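Local coordinates for cobalamin biosynthesis protein CobN (Mycobacterium tuberculosis, PDB 7C6O) that serves as the large, catalytic subunit of cobaltochelatase, the enzyme that inserts cobalt into the corrin ring during cobalamin biosynthesis, at residues Pro616-Glu621 / Ile697-His702; Gly826-Gly831 / Thr1063-Ile1068; Arg1127-Met1132 / Phe1141-Thr1146; Pro589-Asp594 / His612-Met617. All coordinates share one frame; numbering follows the deposited sequence. Where two conformers were deposited one is given.

Interaction 1 (Pro616-Glu621 / Ile697-His702); sequences PMARAE and IRDGLH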
loop_
_atom_site.group_PDB
_atom_site.type_symbol
_atom_site.label_atom_id
_atom_site.label_comp_id
_atom_site.label_asym_id
_atom_site.label_seq_id
_atom_site.Cartn_x
_atom_site.Cartn_y
_atom_site.Cartn_z
ATOM N N PRO A 616 -15.356 5.993 14.567
ATOM C CA PRO A 616 -15.320 6.326 15.993
ATOM C C PRO A 616 -15.018 5.080 16.811
ATOM O O PRO A 616 -15.488 3.984 16.499
ATOM C CB PRO A 616 -16.729 6.867 16.268
ATOM C CG PRO A 616 -17.580 6.258 15.208
ATOM C CD PRO A 616 -16.698 6.173 13.989
ATOM N N MET A 617 -14.204 5.257 17.853
ATOM C CA MET A 617 -13.743 4.171 18.706
ATOM C C MET A 617 -14.164 4.418 20.149
ATOM O O MET A 617 -14.300 5.565 20.584
ATOM C CB MET A 617 -12.214 4.025 18.646
ATOM C CG MET A 617 -11.651 3.876 17.239
ATOM S SD MET A 617 -12.139 2.341 16.426
ATOM C CE MET A 617 -11.296 1.129 17.444
ATOM N N ALA A 618 -14.354 3.329 20.892
ATOM C CA ALA A 618 -14.684 3.410 22.309
ATOM C C ALA A 618 -14.309 2.096 22.977
ATOM O O ALA A 618 -14.133 1.070 22.314
ATOM C CB ALA A 618 -16.170 3.720 22.528
ATOM N N ARG A 619 -14.187 2.141 24.302
ATOM C CA ARG A 619 -13.853 0.942 25.060
ATOM C C ARG A 619 -14.976 -0.083 24.945
ATOM O O ARG A 619 -16.158 0.270 24.902
ATOM C CB ARG A 619 -13.601 1.300 26.526
ATOM C CG ARG A 619 -12.409 0.590 27.145
ATOM C CD ARG A 619 -11.892 1.343 28.368
ATOM N NE ARG A 619 -12.775 1.206 29.520
ATOM C CZ ARG A 619 -12.487 0.487 30.602
ATOM N NH1 ARG A 619 -11.333 -0.159 30.686
ATOM N NH2 ARG A 619 -13.353 0.420 31.602
ATOM N N ALA A 620 -14.599 -1.364 24.889
ATOM C CA ALA A 620 -15.595 -2.415 24.696
ATOM C C ALA A 620 -16.529 -2.529 25.896
ATOM O O ALA A 620 -17.732 -2.763 25.729
ATOM C CB ALA A 620 -14.907 -3.753 24.430
ATOM N N GLU A 621 -15.989 -2.375 27.108
ATOM C CA GLU A 621 -16.731 -2.489 28.365
ATOM C C GLU A 621 -17.294 -3.894 28.566
ATOM O O GLU A 621 -17.056 -4.790 27.748
ATOM C CB GLU A 621 -17.854 -1.448 28.431
ATOM C CG GLU A 621 -17.368 -0.005 28.504
ATOM C CD GLU A 621 -16.471 0.262 29.706
ATOM O OE1 GLU A 621 -15.548 1.097 29.585
ATOM O OE2 GLU A 621 -16.681 -0.361 30.769
ATOM N N ILE A 697 -12.872 -0.807 20.435
ATOM C CA ILE A 697 -13.632 -1.323 19.305
ATOM C C ILE A 697 -14.329 -0.148 18.637
ATOM O O ILE A 697 -14.466 0.933 19.214
ATOM C CB ILE A 697 -14.669 -2.391 19.713
ATOM C CG1 ILE A 697 -15.713 -1.781 20.650
ATOM C CG2 ILE A 697 -13.989 -3.587 20.365
ATOM C CD1 ILE A 697 -16.860 -2.715 20.981
ATOM N N ARG A 698 -14.767 -0.356 17.400
ATOM C CA ARG A 698 -15.461 0.722 16.716
ATOM C C ARG A 698 -16.847 0.921 17.315
ATOM O O ARG A 698 -17.519 -0.036 17.711
ATOM C CB ARG A 698 -15.545 0.458 15.214
ATOM C CG ARG A 698 -16.370 -0.733 14.785
ATOM C CD ARG A 698 -16.286 -0.850 13.270
ATOM N NE ARG A 698 -16.941 -2.035 12.725
ATOM C CZ ARG A 698 -16.410 -3.253 12.746
ATOM N NH1 ARG A 698 -15.227 -3.449 13.311
ATOM N NH2 ARG A 698 -17.067 -4.275 12.210
ATOM N N ASP A 699 -17.255 2.183 17.403
ATOM C CA ASP A 699 -18.489 2.621 18.041
ATOM C C ASP A 699 -19.361 3.362 17.037
ATOM O O ASP A 699 -20.064 4.320 17.369
ATOM C CB ASP A 699 -18.183 3.485 19.261
ATOM C CG ASP A 699 -19.388 3.675 20.155
ATOM O OD1 ASP A 699 -20.125 2.691 20.373
ATOM O OD2 ASP A 699 -19.593 4.807 20.640
ATOM N N GLY A 700 -19.318 2.912 15.793
ATOM C CA GLY A 700 -19.992 3.530 14.676
ATOM C C GLY A 700 -19.137 3.401 13.435
ATOM O O GLY A 700 -18.145 2.674 13.412
ATOM N N LEU A 701 -19.538 4.112 12.385
ATOM C CA LEU A 701 -18.784 4.155 11.143
ATOM C C LEU A 701 -18.505 5.607 10.794
ATOM O O LEU A 701 -19.271 6.504 11.154
ATOM C CB LEU A 701 -19.540 3.475 9.995
ATOM C CG LEU A 701 -19.877 1.996 10.193
ATOM C CD1 LEU A 701 -20.741 1.486 9.052
ATOM C CD2 LEU A 701 -18.603 1.181 10.307
ATOM N N HIS A 702 -17.402 5.839 10.092
ATOM C CA HIS A 702 -17.066 7.197 9.698
ATOM C C HIS A 702 -17.953 7.646 8.546
ATOM O O HIS A 702 -18.274 6.864 7.647
ATOM C CB HIS A 702 -15.596 7.310 9.291
ATOM C CG HIS A 702 -15.190 8.701 8.916
ATOM N ND1 HIS A 702 -15.244 9.754 9.806
ATOM C CD2 HIS A 702 -14.746 9.219 7.747
ATOM C CE1 HIS A 702 -14.842 10.859 9.203
ATOM N NE2 HIS A 702 -14.536 10.563 7.952
#

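Interaction 2 (Gly826-Gly831 / Thr1063-Ile1068); sequences GSPLRG and TREHDI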
loop_
_atom_site.group_PDB
_atom_site.type_symbol
_atom_site.label_atom_id
_atom_site.label_comp_id
_atom_site.label_asym_id
_atom_site.label_seq_id
_atom_site.Cartn_x
_atom_site.Cartn_y
_atom_site.Cartn_z
ATOM N N GLY A 826 -1.216 5.494 8.317
ATOM C CA GLY A 826 -1.087 4.608 9.450
ATOM C C GLY A 826 -2.225 4.832 10.421
ATOM O O GLY A 826 -3.180 5.554 10.138
ATOM N N SER A 827 -2.112 4.203 11.594
ATOM C CA SER A 827 -3.178 4.235 12.587
ATOM C C SER A 827 -2.913 5.324 13.611
ATOM O O SER A 827 -1.860 5.297 14.269
ATOM C CB SER A 827 -3.298 2.886 13.284
ATOM O OG SER A 827 -4.124 2.988 14.437
ATOM N N PRO A 828 -3.828 6.278 13.802
ATOM C CA PRO A 828 -3.665 7.250 14.892
ATOM C C PRO A 828 -3.882 6.653 16.273
ATOM O O PRO A 828 -3.736 7.369 17.270
ATOM C CB PRO A 828 -4.728 8.311 14.572
ATOM C CG PRO A 828 -5.794 7.548 13.849
ATOM C CD PRO A 828 -5.076 6.488 13.045
ATOM N N LEU A 829 -4.235 5.371 16.358
ATOM C CA LEU A 829 -4.354 4.660 17.624
ATOM C C LEU A 829 -3.056 3.973 18.033
ATOM O O LEU A 829 -2.988 3.412 19.130
ATOM C CB LEU A 829 -5.476 3.621 17.545
ATOM C CG LEU A 829 -6.862 4.121 17.135
ATOM C CD1 LEU A 829 -7.845 2.960 17.061
ATOM C CD2 LEU A 829 -7.357 5.185 18.106
ATOM N N ARG A 830 -2.033 4.001 17.180
ATOM C CA ARG A 830 -0.751 3.374 17.465
ATOM C C ARG A 830 0.338 4.416 17.716
ATOM O O ARG A 830 1.504 4.205 17.373
ATOM C CB ARG A 830 -0.355 2.437 16.324
ATOM C CG ARG A 830 0.555 1.278 16.723
ATOM C CD ARG A 830 0.875 0.418 15.507
ATOM N NE ARG A 830 1.540 -0.841 15.840
ATOM C CZ ARG A 830 2.842 -1.067 15.687
ATOM N NH1 ARG A 830 3.636 -0.114 15.215
ATOM N NH2 ARG A 830 3.354 -2.248 16.009
ATOM N N GLY A 831 -0.034 5.547 18.311
ATOM C CA GLY A 831 0.936 6.573 18.645
ATOM C C GLY A 831 1.480 7.334 17.459
ATOM O O GLY A 831 2.620 7.808 17.505
ATOM N N THR A 1063 -3.331 -3.396 13.891
ATOM C CA THR A 1063 -4.185 -2.217 13.935
ATOM C C THR A 1063 -5.479 -2.564 14.659
ATOM O O THR A 1063 -5.975 -3.690 14.567
ATOM C CB THR A 1063 -4.451 -1.668 12.511
ATOM O OG1 THR A 1063 -4.386 -0.234 12.525
ATOM C CG2 THR A 1063 -5.806 -2.104 11.980
ATOM N N ARG A 1064 -6.002 -1.597 15.414
ATOM C CA ARG A 1064 -7.176 -1.815 16.250
ATOM C C ARG A 1064 -8.479 -1.408 15.579
ATOM O O ARG A 1064 -9.550 -1.767 16.079
ATOM C CB ARG A 1064 -7.032 -1.052 17.574
ATOM C CG ARG A 1064 -6.349 -1.843 18.668
ATOM C CD ARG A 1064 -7.279 -2.898 19.251
ATOM N NE ARG A 1064 -6.546 -3.891 20.034
ATOM C CZ ARG A 1064 -6.422 -5.170 19.691
ATOM N NH1 ARG A 1064 -6.998 -5.622 18.586
ATOM N NH2 ARG A 1064 -5.730 -5.999 20.461
ATOM N N GLU A 1065 -8.414 -0.677 14.464
ATOM C CA GLU A 1065 -9.622 -0.202 13.797
ATOM C C GLU A 1065 -10.487 -1.341 13.268
ATOM O O GLU A 1065 -11.698 -1.158 13.104
ATOM C CB GLU A 1065 -9.247 0.742 12.654
ATOM C CG GLU A 1065 -8.656 2.077 13.108
ATOM C CD GLU A 1065 -7.160 2.018 13.397
ATOM O OE1 GLU A 1065 -6.591 0.907 13.483
ATOM O OE2 GLU A 1065 -6.551 3.097 13.542
ATOM N N HIS A 1066 -9.900 -2.502 12.990
ATOM C CA HIS A 1066 -10.651 -3.675 12.567
ATOM C C HIS A 1066 -10.038 -4.899 13.231
ATOM O O HIS A 1066 -8.947 -4.836 13.804
ATOM C CB HIS A 1066 -10.651 -3.828 11.040
ATOM C CG HIS A 1066 -9.309 -4.161 10.469
ATOM N ND1 HIS A 1066 -8.485 -3.216 9.898
ATOM C CD2 HIS A 1066 -8.643 -5.339 10.386
ATOM C CE1 HIS A 1066 -7.373 -3.796 9.483
ATOM N NE2 HIS A 1066 -7.441 -5.083 9.771
ATOM N N ASP A 1067 -10.743 -6.027 13.150
ATOM C CA ASP A 1067 -10.272 -7.261 13.770
ATOM C C ASP A 1067 -10.324 -8.399 12.754
ATOM O O ASP A 1067 -10.689 -8.210 11.590
ATOM C CB ASP A 1067 -11.076 -7.594 15.039
ATOM C CG ASP A 1067 -12.574 -7.665 14.798
ATOM O OD1 ASP A 1067 -13.014 -8.428 13.910
ATOM O OD2 ASP A 1067 -13.322 -6.971 15.524
ATOM N N ILE A 1068 -9.951 -9.599 13.207
ATOM C CA ILE A 1068 -9.791 -10.724 12.289
ATOM C C ILE A 1068 -11.113 -11.247 11.753
ATOM O O ILE A 1068 -11.113 -12.032 10.796
ATOM C CB ILE A 1068 -9.012 -11.880 12.951
ATOM C CG1 ILE A 1068 -9.774 -12.433 14.156
ATOM C CG2 ILE A 1068 -7.625 -11.414 13.357
ATOM C CD1 ILE A 1068 -9.236 -13.767 14.655
HETATM O O HOH W 1 -4.169 0.589 15.847
#

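Interaction 3 (Arg1127-Met1132 / Phe1141-Thr1146); sequences RWMAAM and FEMAAT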
loop_
_atom_site.group_PDB
_atom_site.type_symbol
_atom_site.label_atom_id
_atom_site.label_comp_id
_atom_site.label_asym_id
_atom_site.label_seq_id
_atom_site.Cartn_x
_atom_site.Cartn_y
_atom_site.Cartn_z
ATOM N N ARG A 1127 -23.013 -3.007 22.554
ATOM C CA ARG A 1127 -22.603 -1.653 22.192
ATOM C C ARG A 1127 -22.236 -1.565 20.715
ATOM O O ARG A 1127 -22.572 -0.580 20.046
ATOM C CB ARG A 1127 -21.428 -1.204 23.063
ATOM C CG ARG A 1127 -21.798 -0.906 24.509
ATOM C CD ARG A 1127 -20.583 -0.449 25.305
ATOM N NE ARG A 1127 -19.822 0.574 24.592
ATOM C CZ ARG A 1127 -20.141 1.865 24.566
ATOM N NH1 ARG A 1127 -21.213 2.300 25.215
ATOM N NH2 ARG A 1127 -19.390 2.722 23.890
ATOM N N TRP A 1128 -21.549 -2.583 20.190
ATOM C CA TRP A 1128 -21.191 -2.572 18.776
ATOM C C TRP A 1128 -22.407 -2.819 17.893
ATOM O O TRP A 1128 -22.562 -2.176 16.849
ATOM C CB TRP A 1128 -20.111 -3.612 18.485
ATOM C CG TRP A 1128 -19.728 -3.636 17.037
ATOM C CD1 TRP A 1128 -18.862 -2.792 16.405
ATOM C CD2 TRP A 1128 -20.225 -4.528 16.033
ATOM N NE1 TRP A 1128 -18.780 -3.108 15.071
ATOM C CE2 TRP A 1128 -19.606 -4.173 14.817
ATOM C CE3 TRP A 1128 -21.129 -5.594 16.044
ATOM C CZ2 TRP A 1128 -19.860 -4.848 13.625
ATOM C CZ3 TRP A 1128 -21.377 -6.266 14.860
ATOM C CH2 TRP A 1128 -20.748 -5.888 13.667
ATOM N N MET A 1129 -23.274 -3.757 18.285
ATOM C CA MET A 1129 -24.470 -4.014 17.488
ATOM C C MET A 1129 -25.365 -2.783 17.432
ATOM O O MET A 1129 -25.904 -2.448 16.371
ATOM C CB MET A 1129 -25.232 -5.218 18.043
ATOM C CG MET A 1129 -24.468 -6.527 17.930
ATOM S SD MET A 1129 -25.471 -7.983 18.293
ATOM C CE MET A 1129 -26.662 -7.905 16.954
ATOM N N ALA A 1130 -25.523 -2.086 18.561
ATOM C CA ALA A 1130 -26.329 -0.870 18.565
ATOM C C ALA A 1130 -25.685 0.217 17.713
ATOM O O ALA A 1130 -26.386 0.985 17.042
ATOM C CB ALA A 1130 -26.538 -0.384 20.000
ATOM N N ALA A 1131 -24.350 0.287 17.717
ATOM C CA ALA A 1131 -23.651 1.262 16.886
ATOM C C ALA A 1131 -23.892 1.006 15.403
ATOM O O ALA A 1131 -24.096 1.949 14.628
ATOM C CB ALA A 1131 -22.152 1.240 17.194
ATOM N N MET A 1132 -23.863 -0.260 14.982
ATOM C CA MET A 1132 -24.131 -0.555 13.577
ATOM C C MET A 1132 -25.580 -0.263 13.210
ATOM O O MET A 1132 -25.860 0.137 12.074
ATOM C CB MET A 1132 -23.780 -2.010 13.264
ATOM C CG MET A 1132 -22.317 -2.371 13.500
ATOM S SD MET A 1132 -21.155 -1.436 12.474
ATOM C CE MET A 1132 -20.597 -0.168 13.615
ATOM N N PHE A 1141 -24.585 -4.347 6.649
ATOM C CA PHE A 1141 -23.551 -4.977 5.832
ATOM C C PHE A 1141 -22.412 -5.508 6.695
ATOM O O PHE A 1141 -21.923 -6.621 6.475
ATOM C CB PHE A 1141 -23.035 -3.959 4.809
ATOM C CG PHE A 1141 -21.943 -4.475 3.907
ATOM C CD1 PHE A 1141 -20.625 -4.520 4.334
ATOM C CD2 PHE A 1141 -22.233 -4.871 2.611
ATOM C CE1 PHE A 1141 -19.623 -4.983 3.501
ATOM C CE2 PHE A 1141 -21.234 -5.330 1.772
ATOM C CZ PHE A 1141 -19.928 -5.386 2.219
ATOM N N GLU A 1142 -21.966 -4.720 7.676
ATOM C CA GLU A 1142 -20.840 -5.138 8.507
ATOM C C GLU A 1142 -21.199 -6.344 9.366
ATOM O O GLU A 1142 -20.349 -7.203 9.623
ATOM C CB GLU A 1142 -20.373 -3.973 9.381
ATOM C CG GLU A 1142 -19.816 -2.795 8.596
ATOM C CD GLU A 1142 -18.517 -3.126 7.882
ATOM O OE1 GLU A 1142 -17.797 -4.037 8.343
ATOM O OE2 GLU A 1142 -18.220 -2.478 6.856
ATOM N N MET A 1143 -22.450 -6.422 9.830
ATOM C CA MET A 1143 -22.872 -7.605 10.571
ATOM C C MET A 1143 -22.832 -8.843 9.684
ATOM O O MET A 1143 -22.340 -9.901 10.098
ATOM C CB MET A 1143 -24.274 -7.402 11.147
ATOM C CG MET A 1143 -24.357 -6.342 12.232
ATOM S SD MET A 1143 -26.048 -6.147 12.835
ATOM C CE MET A 1143 -25.845 -4.837 14.032
ATOM N N ALA A 1144 -23.330 -8.723 8.451
ATOM C CA ALA A 1144 -23.347 -9.865 7.543
ATOM C C ALA A 1144 -21.938 -10.287 7.150
ATOM O O ALA A 1144 -21.659 -11.485 7.024
ATOM C CB ALA A 1144 -24.170 -9.537 6.297
ATOM N N ALA A 1145 -21.043 -9.320 6.936
ATOM C CA ALA A 1145 -19.666 -9.662 6.599
ATOM C C ALA A 1145 -18.999 -10.416 7.739
ATOM O O ALA A 1145 -18.231 -11.358 7.506
ATOM C CB ALA A 1145 -18.874 -8.400 6.256
ATOM N N THR A 1146 -19.288 -10.018 8.983
ATOM C CA THR A 1146 -18.730 -10.713 10.138
ATOM C C THR A 1146 -19.134 -12.182 10.145
ATOM O O THR A 1146 -18.314 -13.056 10.446
ATOM C CB THR A 1146 -19.172 -10.021 11.430
ATOM O OG1 THR A 1146 -18.643 -8.688 11.466
ATOM C CG2 THR A 1146 -18.679 -10.787 12.653
#

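Interaction 4 (Pro589-Asp594 / His612-Met617); sequences PFLVND and HLIPPM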
loop_
_atom_site.group_PDB
_atom_site.type_symbol
_atom_site.label_atom_id
_atom_site.label_comp_id
_atom_site.label_asym_id
_atom_site.label_seq_id
_atom_site.Cartn_x
_atom_site.Cartn_y
_atom_site.Cartn_z
ATOM N N PRO A 589 -11.486 8.488 -2.091
ATOM C CA PRO A 589 -11.540 8.536 -0.622
ATOM C C PRO A 589 -11.105 7.199 -0.034
ATOM O O PRO A 589 -11.549 6.137 -0.476
ATOM C CB PRO A 589 -13.012 8.840 -0.330
ATOM C CG PRO A 589 -13.494 9.549 -1.566
ATOM C CD PRO A 589 -12.760 8.903 -2.707
ATOM N N PHE A 590 -10.214 7.252 0.955
ATOM C CA PHE A 590 -9.539 6.035 1.383
ATOM C C PHE A 590 -9.190 6.096 2.861
ATOM O O PHE A 590 -8.718 7.119 3.353
ATOM C CB PHE A 590 -8.268 5.799 0.561
ATOM C CG PHE A 590 -8.041 4.363 0.219
ATOM C CD1 PHE A 590 -7.473 3.502 1.141
ATOM C CD2 PHE A 590 -8.414 3.869 -1.018
ATOM C CE1 PHE A 590 -7.276 2.173 0.832
ATOM C CE2 PHE A 590 -8.218 2.541 -1.338
ATOM C CZ PHE A 590 -7.648 1.692 -0.416
ATOM N N LEU A 591 -9.406 4.982 3.558
ATOM C CA LEU A 591 -9.159 4.927 4.993
ATOM C C LEU A 591 -7.682 5.162 5.303
ATOM O O LEU A 591 -6.802 4.553 4.690
ATOM C CB LEU A 591 -9.611 3.573 5.537
ATOM C CG LEU A 591 -9.430 3.320 7.031
ATOM C CD1 LEU A 591 -10.178 4.359 7.863
ATOM C CD2 LEU A 591 -9.887 1.909 7.381
ATOM N N VAL A 592 -7.420 6.038 6.279
ATOM C CA VAL A 592 -6.060 6.506 6.541
ATOM C C VAL A 592 -5.156 5.381 7.042
ATOM O O VAL A 592 -3.946 5.390 6.778
ATOM C CB VAL A 592 -6.088 7.692 7.528
ATOM C CG1 VAL A 592 -6.712 7.280 8.862
ATOM C CG2 VAL A 592 -4.685 8.258 7.739
ATOM N N ASN A 593 -5.701 4.396 7.760
ATOM C CA ASN A 593 -4.873 3.338 8.325
ATOM C C ASN A 593 -4.831 2.089 7.449
ATOM O O ASN A 593 -4.476 1.012 7.937
ATOM C CB ASN A 593 -5.335 2.984 9.740
ATOM C CG ASN A 593 -6.686 2.304 9.765
ATOM O OD1 ASN A 593 -7.717 2.949 9.592
ATOM N ND2 ASN A 593 -6.691 0.999 10.008
ATOM N N ASP A 594 -5.154 2.213 6.160
ATOM C CA ASP A 594 -4.970 1.139 5.183
ATOM C C ASP A 594 -3.994 1.605 4.104
ATOM O O ASP A 594 -4.367 1.747 2.930
ATOM C CB ASP A 594 -6.301 0.712 4.566
ATOM C CG ASP A 594 -7.158 -0.095 5.526
ATOM O OD1 ASP A 594 -6.693 -0.392 6.648
ATOM O OD2 ASP A 594 -8.301 -0.435 5.157
ATOM N N HIS A 612 -9.473 9.459 4.742
ATOM C CA HIS A 612 -10.540 9.790 5.670
ATOM C C HIS A 612 -10.291 9.137 7.023
ATOM O O HIS A 612 -9.519 8.184 7.156
ATOM C CB HIS A 612 -11.930 9.394 5.124
ATOM C CG HIS A 612 -12.159 7.916 5.011
ATOM N ND1 HIS A 612 -12.392 7.111 6.106
ATOM C CD2 HIS A 612 -12.230 7.106 3.928
ATOM C CE1 HIS A 612 -12.577 5.865 5.704
ATOM N NE2 HIS A 612 -12.485 5.835 4.387
ATOM N N LEU A 613 -10.976 9.676 8.026
ATOM C CA LEU A 613 -10.743 9.300 9.408
ATOM C C LEU A 613 -11.162 7.854 9.667
ATOM O O LEU A 613 -11.999 7.278 8.968
ATOM C CB LEU A 613 -11.504 10.249 10.336
ATOM C CG LEU A 613 -11.157 10.220 11.825
ATOM C CD1 LEU A 613 -9.691 10.562 12.045
ATOM C CD2 LEU A 613 -12.055 11.173 12.590
ATOM N N ILE A 614 -10.547 7.267 10.689
ATOM C CA ILE A 614 -10.936 5.958 11.207
ATOM C C ILE A 614 -12.353 6.055 11.764
ATOM O O ILE A 614 -12.820 7.161 12.073
ATOM C CB ILE A 614 -9.946 5.480 12.281
ATOM C CG1 ILE A 614 -9.984 6.419 13.490
ATOM C CG2 ILE A 614 -8.538 5.398 11.699
ATOM C CD1 ILE A 614 -9.290 5.866 14.718
ATOM N N PRO A 615 -13.072 4.945 11.908
ATOM C CA PRO A 615 -14.390 4.996 12.552
ATOM C C PRO A 615 -14.271 5.487 13.984
ATOM O O PRO A 615 -13.186 5.427 14.581
ATOM C CB PRO A 615 -14.872 3.535 12.500
ATOM C CG PRO A 615 -13.636 2.723 12.280
ATOM C CD PRO A 615 -12.732 3.584 11.456
ATOM N N PRO A 616 -15.356 5.993 14.567
ATOM C CA PRO A 616 -15.320 6.326 15.993
ATOM C C PRO A 616 -15.018 5.080 16.811
ATOM O O PRO A 616 -15.488 3.984 16.499
ATOM C CB PRO A 616 -16.729 6.867 16.268
ATOM C CG PRO A 616 -17.580 6.258 15.208
ATOM C CD PRO A 616 -16.698 6.173 13.989
ATOM N N MET A 617 -14.204 5.257 17.853
ATOM C CA MET A 617 -13.743 4.171 18.706
ATOM C C MET A 617 -14.164 4.418 20.149
ATOM O O MET A 617 -14.300 5.565 20.584
ATOM C CB MET A 617 -12.214 4.025 18.646
ATOM C CG MET A 617 -11.651 3.876 17.239
ATOM S SD MET A 617 -12.139 2.341 16.426
ATOM C CE MET A 617 -11.296 1.129 17.444
#

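Interaction 1 (Pro616-Glu621 / Ile697-His702)
Ala618 and Ile697 form the hydrogen-bonded pair of a very short antiparallel ribbon, and their backbones exchange two bonds. Ala618 N donates to Ile697 O (2.9 Å), while Ile697 N returns a bond to Ala618 O. A third bond continues the pairing past the strand: Asp699 N reaches Pro616 O at 2.7 Å, and the CA-H of Arg698 also leans on this oxygen.

Apolar contacts pad both ends. The ring of Pro616 lies on the peptide beyond Asp699, its CG 3.7 Å from Gly700 CA, where the extended, positive-phi backbone suits glycine. Met617 belongs to the non-hydrogen-bonded pair with Arg698. Its chain doubles back through chi2 and chi3 (both -66°), bringing CE to within 3.5 Å of Ile697 C and SD over Arg698 CA. On the other side of the ribbon Ala618 CB meets Asp699 CB (3.8 Å), and Ile697 CD1 touches Ala620 CB.

The guanidinium of Arg698 turns away from the ribbon to a salt bridge with Asp1070. This two-stranded antiparallel ribbon closes a largely helical excursion of the chain.

Interaction 2 (Gly826-Gly831 / Thr1063-Ile1068)
Ser827 and Glu1065 meet through their polar ends, the hydroxyl donating to the carboxylate. Ser827 OG lies 2.6 Å from Glu1065 OE2 and uses the syn lone pair of that oxygen. With OG anti to the serine N (chi1 167°), the same hydroxyl can also accept from Leu829 N at 3.1 Å, an ST turn set within the type I beta turn from Ser827 to Arg830. A water donates to Ser827 OG and accepts from Arg1064 N, bridging the two loops a second time.

Glu1065 is bent at chi2 (84°), curling its carboxylate back over its own loop. There Thr1063 OG1 donates to Glu1065 OE1 (2.7 Å), again from the syn side but tilted out of the plane. Two hydroxyls from different loops thus grip the two oxygens and should fix the rotation of the group. Leu829 comes from the opposite direction to Glu1065, its CD1 3.8 Å from Glu1065 CD and close to Arg1064 CB as well.

In the chain the turn falls in the loop between helices 807-815 and 853-874, and Leu829 also packs on helix 710-722. Its partner loop joins strand 1056-1061, inside a mixed sheet, to helix 1072-1089, while Thr1063 touches helix 887-893.

Interaction 3 (Arg1127-Met1132 / Phe1141-Thr1146)
An oblique helical hairpin brings Trp1128, Met1129 and Met1132 of the short helix 1126-1132 against Met1143 of the long helix 1136-1157. The two segments run 132° apart in direction, with axes approaching to 10.6 Å, a spacing that large side chains bridge.

Met1143 does most of the bridging. Its chain is fully extended beyond CG (chi2 179°, chi3 -178°), so that the methyl CE crosses to the other helix and settles 3.6 Å from Met1132 CB and 3.3 Å from Met1129 O. Trp1128 travels the other way. The indole and Met1143 slide past each other, CH2 of the six-membered ring lying 3.9 Å from Met1143 CG. Near the ring plane, the edge of Trp1128 looks toward Glu1142 O. One face of the indole is occupied within its own helix by Met1132 CG, while Arg1122 makes a cation-pi contact with the ring. Met1132 SD drops obliquely onto Glu1142 CB.

No hydrogen bond crosses between the two segments. Glu1142 O accepts from Thr1146 N and from Thr1146 OG1 (2.9 Å), which approach from opposite faces of its plane, and Arg1122 also bonds to that hydroxyl. Tyr1172 of helix 1162-1174 joins the cluster of Trp1128, Met1129, Met1143 and Thr1146. These methionine and tryptophan side chains form the apolar inside of an oblique pair of consecutive helices joined by a short turn, with helices 1162-1174 and 1176-1185 packed against it.

Interaction 4 (Pro589-Asp594 / His612-Met617)
His612 and Leu591 sit side by side on neighbouring parallel strands, and the imidazole folds back over the strand it pairs with. From His612 CB the chain turns CG between the backbone N and the carbonyl carbon (chi1 68°), toward the peptide of Phe590, whose O lies 3.9 Å from CG. Next round the ring, CD2 rests 3.4 Å from Phe590 C. NE2 lies close to Leu591 N, but the angle is too poor for a bond. CE1 meets the methyl CD1 of Leu591 at 3.6 Å. On the remaining corner ND1 donates to Leu613 O (2.9 Å), nearly in the ring plane, which holds the ring's rotation. Leu591 CA lies over one face, 3.7 Å from the centroid, a CH-pi contact; the nearly parallel ring of His702 also meets the imidazole.

The backbones are joined by two bonds that flank Leu591: His612 N to Phe590 O at 2.8 Å, and Val592 N to His612 O at 3.1 Å. Farther on, Ile614 CG2 packs against Val592 CG1 and presses on Asn593 OD1 (3.3 Å), a buried oxygen with no polar partner.

Strand 586-591, helix 595-604 and strand 608-612 follow in order, with Asp594 at the N-cap position of the helix. This is a beta-alpha-beta crossover, and the contact joins the C-terminal ends of its two parallel strands.

In the fold
From the N terminus, interaction 4 comes first, closing the loop of one beta-alpha-beta unit. Its second segment runs directly into interaction 1, sharing Pro616 and Met617, and the chain then makes a mostly helical excursion before 697-702 closes it. Interaction 2 spans the longest loop, 231 residues, tying a turn after helix 807-815 to the loop that follows strand 1056-1061 of a mixed sheet. Interaction 3 closes a short hairpin near the C terminus. None nests in another, yet space joins what sequence separates: Gly826 bonds to Val592, Met617 packs on Leu829 and Arg1064, and Ala1131 rests on Asp699 and Gly700. Interaction 1 thereby touches all three others.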